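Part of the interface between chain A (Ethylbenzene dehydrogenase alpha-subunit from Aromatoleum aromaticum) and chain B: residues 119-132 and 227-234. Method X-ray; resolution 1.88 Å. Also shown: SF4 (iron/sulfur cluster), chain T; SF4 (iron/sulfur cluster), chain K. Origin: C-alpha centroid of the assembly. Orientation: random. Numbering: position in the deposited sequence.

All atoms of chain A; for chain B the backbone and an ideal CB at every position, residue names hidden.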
# COMPACT_ATOMS: atom_id res chain seq x y z
N TYR A 119 -1.56 -27.53 -0.02
CA TYR A 119 -1.50 -26.15 -0.42
C TYR A 119 -0.91 -25.29 0.69
O TYR A 119 -0.83 -25.72 1.86
CB TYR A 119 -2.91 -25.64 -0.82
CG TYR A 119 -3.39 -26.19 -2.16
CD1 TYR A 119 -4.00 -27.44 -2.24
CD2 TYR A 119 -3.23 -25.46 -3.33
CE1 TYR A 119 -4.44 -27.94 -3.45
CE2 TYR A 119 -3.67 -25.96 -4.57
CZ TYR A 119 -4.30 -27.23 -4.61
OH TYR A 119 -4.76 -27.80 -5.80
N VAL A 120 -0.49 -24.09 0.33
CA VAL A 120 0.01 -23.11 1.25
C VAL A 120 -1.17 -22.40 1.88
O VAL A 120 -2.19 -22.13 1.22
CB VAL A 120 0.90 -22.07 0.54
CG1 VAL A 120 1.36 -20.96 1.54
CG2 VAL A 120 2.09 -22.78 -0.20
N ASP A 121 -1.05 -22.12 3.17
CA ASP A 121 -2.08 -21.35 3.87
C ASP A 121 -2.03 -19.88 3.48
O ASP A 121 -1.23 -19.46 2.62
CB ASP A 121 -2.03 -21.59 5.40
CG ASP A 121 -0.74 -21.05 6.07
OD1 ASP A 121 -0.16 -20.06 5.59
OD2 ASP A 121 -0.27 -21.65 7.10
N TYR A 122 -2.99 -19.13 4.01
CA TYR A 122 -3.14 -17.73 3.64
C TYR A 122 -2.42 -16.82 4.67
O TYR A 122 -2.49 -15.59 4.56
CB TYR A 122 -4.59 -17.32 3.54
CG TYR A 122 -5.33 -17.74 2.30
CD1 TYR A 122 -5.76 -19.04 2.16
CD2 TYR A 122 -5.65 -16.82 1.29
CE1 TYR A 122 -6.46 -19.45 1.02
CE2 TYR A 122 -6.36 -17.23 0.13
CZ TYR A 122 -6.77 -18.53 0.03
OH TYR A 122 -7.47 -18.97 -1.07
N ASN A 123 -1.75 -17.41 5.66
CA ASN A 123 -1.23 -16.66 6.78
C ASN A 123 0.01 -15.85 6.42
O ASN A 123 0.81 -16.30 5.61
CB ASN A 123 -0.90 -17.60 7.89
CG ASN A 123 -2.14 -18.21 8.48
OD1 ASN A 123 -3.15 -17.53 8.63
ND2 ASN A 123 -2.06 -19.48 8.82
N PRO A 124 0.24 -14.72 7.10
CA PRO A 124 -0.61 -14.08 8.09
C PRO A 124 -1.62 -13.14 7.56
O PRO A 124 -2.38 -12.58 8.36
CB PRO A 124 0.40 -13.27 8.92
CG PRO A 124 1.48 -12.88 7.95
CD PRO A 124 1.54 -14.01 6.94
N LEU A 125 -1.60 -12.92 6.25
CA LEU A 125 -2.39 -11.85 5.64
C LEU A 125 -1.87 -10.49 6.11
O LEU A 125 -0.79 -10.40 6.70
CB LEU A 125 -3.90 -12.01 5.92
CG LEU A 125 -4.59 -13.23 5.29
CD1 LEU A 125 -5.98 -13.40 5.93
CD2 LEU A 125 -4.62 -13.14 3.72
N GLY A 126 -2.63 -9.43 5.80
CA GLY A 126 -2.29 -8.12 6.26
C GLY A 126 -1.45 -7.31 5.28
O GLY A 126 -0.98 -7.79 4.24
N CYS A 127 -1.34 -6.02 5.62
CA CYS A 127 -0.50 -5.10 4.90
C CYS A 127 -0.12 -3.96 5.81
O CYS A 127 -0.56 -3.89 6.99
CB CYS A 127 -1.19 -4.59 3.69
SG CYS A 127 -2.39 -3.23 3.95
N GLN A 128 0.70 -3.05 5.28
CA GLN A 128 1.28 -2.03 6.15
C GLN A 128 0.24 -0.95 6.53
O GLN A 128 0.32 -0.35 7.60
CB GLN A 128 2.57 -1.43 5.53
CG GLN A 128 2.32 -0.41 4.38
CD GLN A 128 1.93 -1.05 3.07
OE1 GLN A 128 1.25 -2.08 3.04
NE2 GLN A 128 2.30 -0.41 1.96
N LYS A 129 -0.76 -0.73 5.67
CA LYS A 129 -1.76 0.25 5.96
C LYS A 129 -2.63 -0.30 7.08
O LYS A 129 -2.87 0.39 8.06
CB LYS A 129 -2.60 0.53 4.74
CG LYS A 129 -1.93 1.42 3.71
CD LYS A 129 -1.00 0.63 2.78
CE LYS A 129 -1.75 -0.35 1.88
NZ LYS A 129 -0.80 -1.16 1.05
N GLY A 130 -3.09 -1.53 6.92
CA GLY A 130 -3.91 -2.22 7.93
C GLY A 130 -3.23 -2.36 9.27
O GLY A 130 -3.84 -2.17 10.34
N SER A 131 -1.94 -2.70 9.20
CA SER A 131 -1.13 -2.95 10.40
C SER A 131 -0.72 -1.67 11.14
O SER A 131 -0.08 -1.75 12.21
CB SER A 131 0.10 -3.76 10.01
OG SER A 131 -0.27 -5.06 9.56
N ALA A 132 -1.07 -0.51 10.58
CA ALA A 132 -0.84 0.81 11.22
C ALA A 132 -2.11 1.64 11.30
O ALA A 132 -2.06 2.84 11.57
CB ALA A 132 0.19 1.57 10.42
N UNK B 227 9.06 -10.26 11.96
CA UNK B 227 9.00 -11.58 11.38
C UNK B 227 7.58 -12.12 11.30
O UNK B 227 7.19 -12.67 10.29
CB UNK B 227 9.88 -12.54 12.19
N UNK B 228 6.82 -12.01 12.39
CA UNK B 228 5.53 -12.61 12.46
C UNK B 228 4.57 -11.90 11.51
O UNK B 228 3.82 -12.56 10.83
CB UNK B 228 5.01 -12.58 13.90
N UNK B 229 4.66 -10.58 11.44
CA UNK B 229 3.70 -9.79 10.64
C UNK B 229 3.97 -9.62 9.14
O UNK B 229 3.24 -8.91 8.44
CB UNK B 229 3.62 -8.39 11.25
N UNK B 230 4.98 -10.29 8.62
CA UNK B 230 5.38 -10.16 7.26
C UNK B 230 4.38 -10.95 6.41
O UNK B 230 4.34 -12.20 6.49
CB UNK B 230 6.82 -10.64 7.06
N UNK B 231 3.59 -10.24 5.64
CA UNK B 231 2.65 -10.92 4.78
C UNK B 231 3.26 -11.68 3.63
O UNK B 231 2.59 -12.54 3.06
CB UNK B 231 1.65 -9.90 4.22
N UNK B 232 4.47 -11.33 3.24
CA UNK B 232 5.14 -12.00 2.15
C UNK B 232 5.67 -13.38 2.53
O UNK B 232 6.09 -14.12 1.66
CB UNK B 232 6.29 -11.13 1.64
N UNK B 233 5.62 -13.71 3.81
CA UNK B 233 6.08 -15.00 4.34
C UNK B 233 7.57 -15.21 3.99
O UNK B 233 8.01 -16.30 3.67
CB UNK B 233 5.23 -16.14 3.78
N UNK B 234 8.30 -14.11 4.15
CA UNK B 234 9.70 -13.95 3.78
C UNK B 234 10.64 -14.36 4.90
O UNK B 234 11.81 -14.64 4.68
CB UNK B 234 9.98 -12.50 3.38
FE1 SF4 T . 9.36 -7.57 2.80
FE2 SF4 T . 8.84 -6.54 5.29
FE3 SF4 T . 7.87 -8.93 4.52
FE4 SF4 T . 6.77 -6.73 3.41
S1 SF4 T . 6.71 -7.29 5.59
S2 SF4 T . 7.39 -8.66 2.35
S3 SF4 T . 8.65 -5.44 3.28
S4 SF4 T . 10.10 -8.37 4.79
FE1 SF4 K . -4.43 -4.28 4.22
FE2 SF4 K . -5.76 -6.60 4.68
FE3 SF4 K . -6.63 -4.35 5.82
FE4 SF4 K . -6.89 -4.69 3.11
S1 SF4 K . -7.99 -5.84 4.72
S2 SF4 K . -6.13 -2.78 4.25
S3 SF4 K . -5.00 -5.91 2.70
S4 SF4 K . -4.61 -5.39 6.25

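Position 227 is helical, and its ideal CB has nothing of chain A within 5.5 Å. Chain A sets no preference here. The residue is Asn B227, which makes no contact with the stretch.

Position 228 is also helical. Its CA-to-CB bond points sideways, so only a long side chain could bring its end nearer to chain A. It is Arg B228, whose backbone O lies 3.7 Å from Pro A124 CG.

Position 229 is the first to leave helical angles. Its CA-to-CB bond points sideways, and the ideal CB is 5.4 Å from Ser A131 OG. A medium or long polar side chain could reach toward the hydroxyl or the carbonyl O of Ser A131. The residue is Gln B229. Its NE2 stands 3.8 Å from Ser A131 OG. A water joins the two residues: it donates to Ser A131 O at 2.7 Å and accepts from Gln B229 NE2 at 3.1 Å.

Position 230 points away from chain A. Its ideal CB lies 3.2 Å from FE3 of the chain T cluster, close enough for a short ligating side chain, and cysteine is the obvious candidate. Cys B230 fits: its SG binds FE3 at 2.3 Å. The same SG accepts a hydrogen bond from the backbone N of position 234 at 3.5 Å.

Position 231 is the second residue of a type I turn. Its phi of -69° allows proline. The ideal CB sits 3.5 Å from Leu A125 O and 3.4 Å from Gly A126 O. Space is tight, so a small residue fits, and a short donor such as serine or threonine could suit. Pro B231 suits the turn and packs its ring here, with CG 3.3 Å from Gly A126 O and CA 3.9 Å from Pro A124 CG. Gly A126 O is left without a hydrogen-bond partner. Another water accepts from Leu A125 N at 2.8 Å and donates to Pro B231 O at 2.9 Å.

Position 232 would place a CB 2.8 Å from S2 of the chain T cluster, a clash. Glycine is therefore expected, and Gly B232 is found.

Position 233 points toward chain A and has positive phi (58°), which glycine, asparagine or aspartate tolerate best. Ahead lie the carboxylate of Asp A121 and the carbonyl of Asn A123, favouring a long basic donor. Arg B233 answers both. Its NH2 forms a salt bridge with Asp A121 OD1 at 2.9 Å. Its NE makes a weak hydrogen bond to Asn A123 O at 2.8 Å. Val A120 CG1 covers one guanidinium face, 3.5 Å from Arg B233 CZ.

Position 234 is out of reach of chain A. An apolar side chain would suit the nearby cluster. Val B234 places CG2 3.8 Å from S2 of the chain T cluster.

Chain B, residues 227-234: NRQCPGRV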
# COMPACT_ATOMS: atom_id res chain seq x y z
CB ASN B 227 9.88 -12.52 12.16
CG ASN B 227 11.34 -12.33 11.89
OD1 ASN B 227 11.73 -11.72 10.87
ND2 ASN B 227 12.18 -12.92 12.75
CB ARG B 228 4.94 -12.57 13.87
CG ARG B 228 3.65 -13.39 13.98
CD ARG B 228 3.09 -13.40 15.42
NE ARG B 228 1.80 -14.11 15.42
CZ ARG B 228 0.67 -13.59 14.97
NH1 ARG B 228 0.64 -12.33 14.54
NH2 ARG B 228 -0.42 -14.33 14.92
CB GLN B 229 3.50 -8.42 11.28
CG GLN B 229 2.88 -8.53 12.69
CD GLN B 229 2.43 -7.22 13.28
OE1 GLN B 229 2.93 -6.82 14.32
NE2 GLN B 229 1.52 -6.51 12.58
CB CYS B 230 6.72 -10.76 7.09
SG CYS B 230 7.23 -10.98 5.38
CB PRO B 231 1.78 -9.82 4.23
CG PRO B 231 2.19 -8.57 4.89
CD PRO B 231 3.48 -8.78 5.52
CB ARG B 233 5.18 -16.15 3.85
CG ARG B 233 3.65 -15.81 3.96
CD ARG B 233 2.75 -16.80 3.30
NE ARG B 233 2.38 -17.99 4.08
CZ ARG B 233 3.03 -19.18 4.05
NH1 ARG B 233 4.07 -19.40 3.25
NH2 ARG B 233 2.57 -20.17 4.77
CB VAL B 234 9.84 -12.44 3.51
CG1 VAL B 234 11.21 -11.90 3.63
CG2 VAL B 234 9.08 -12.11 2.25
O HOH W 1 -0.08 -13.23 3.87
O HOH W 2 1.04 -3.67 13.70
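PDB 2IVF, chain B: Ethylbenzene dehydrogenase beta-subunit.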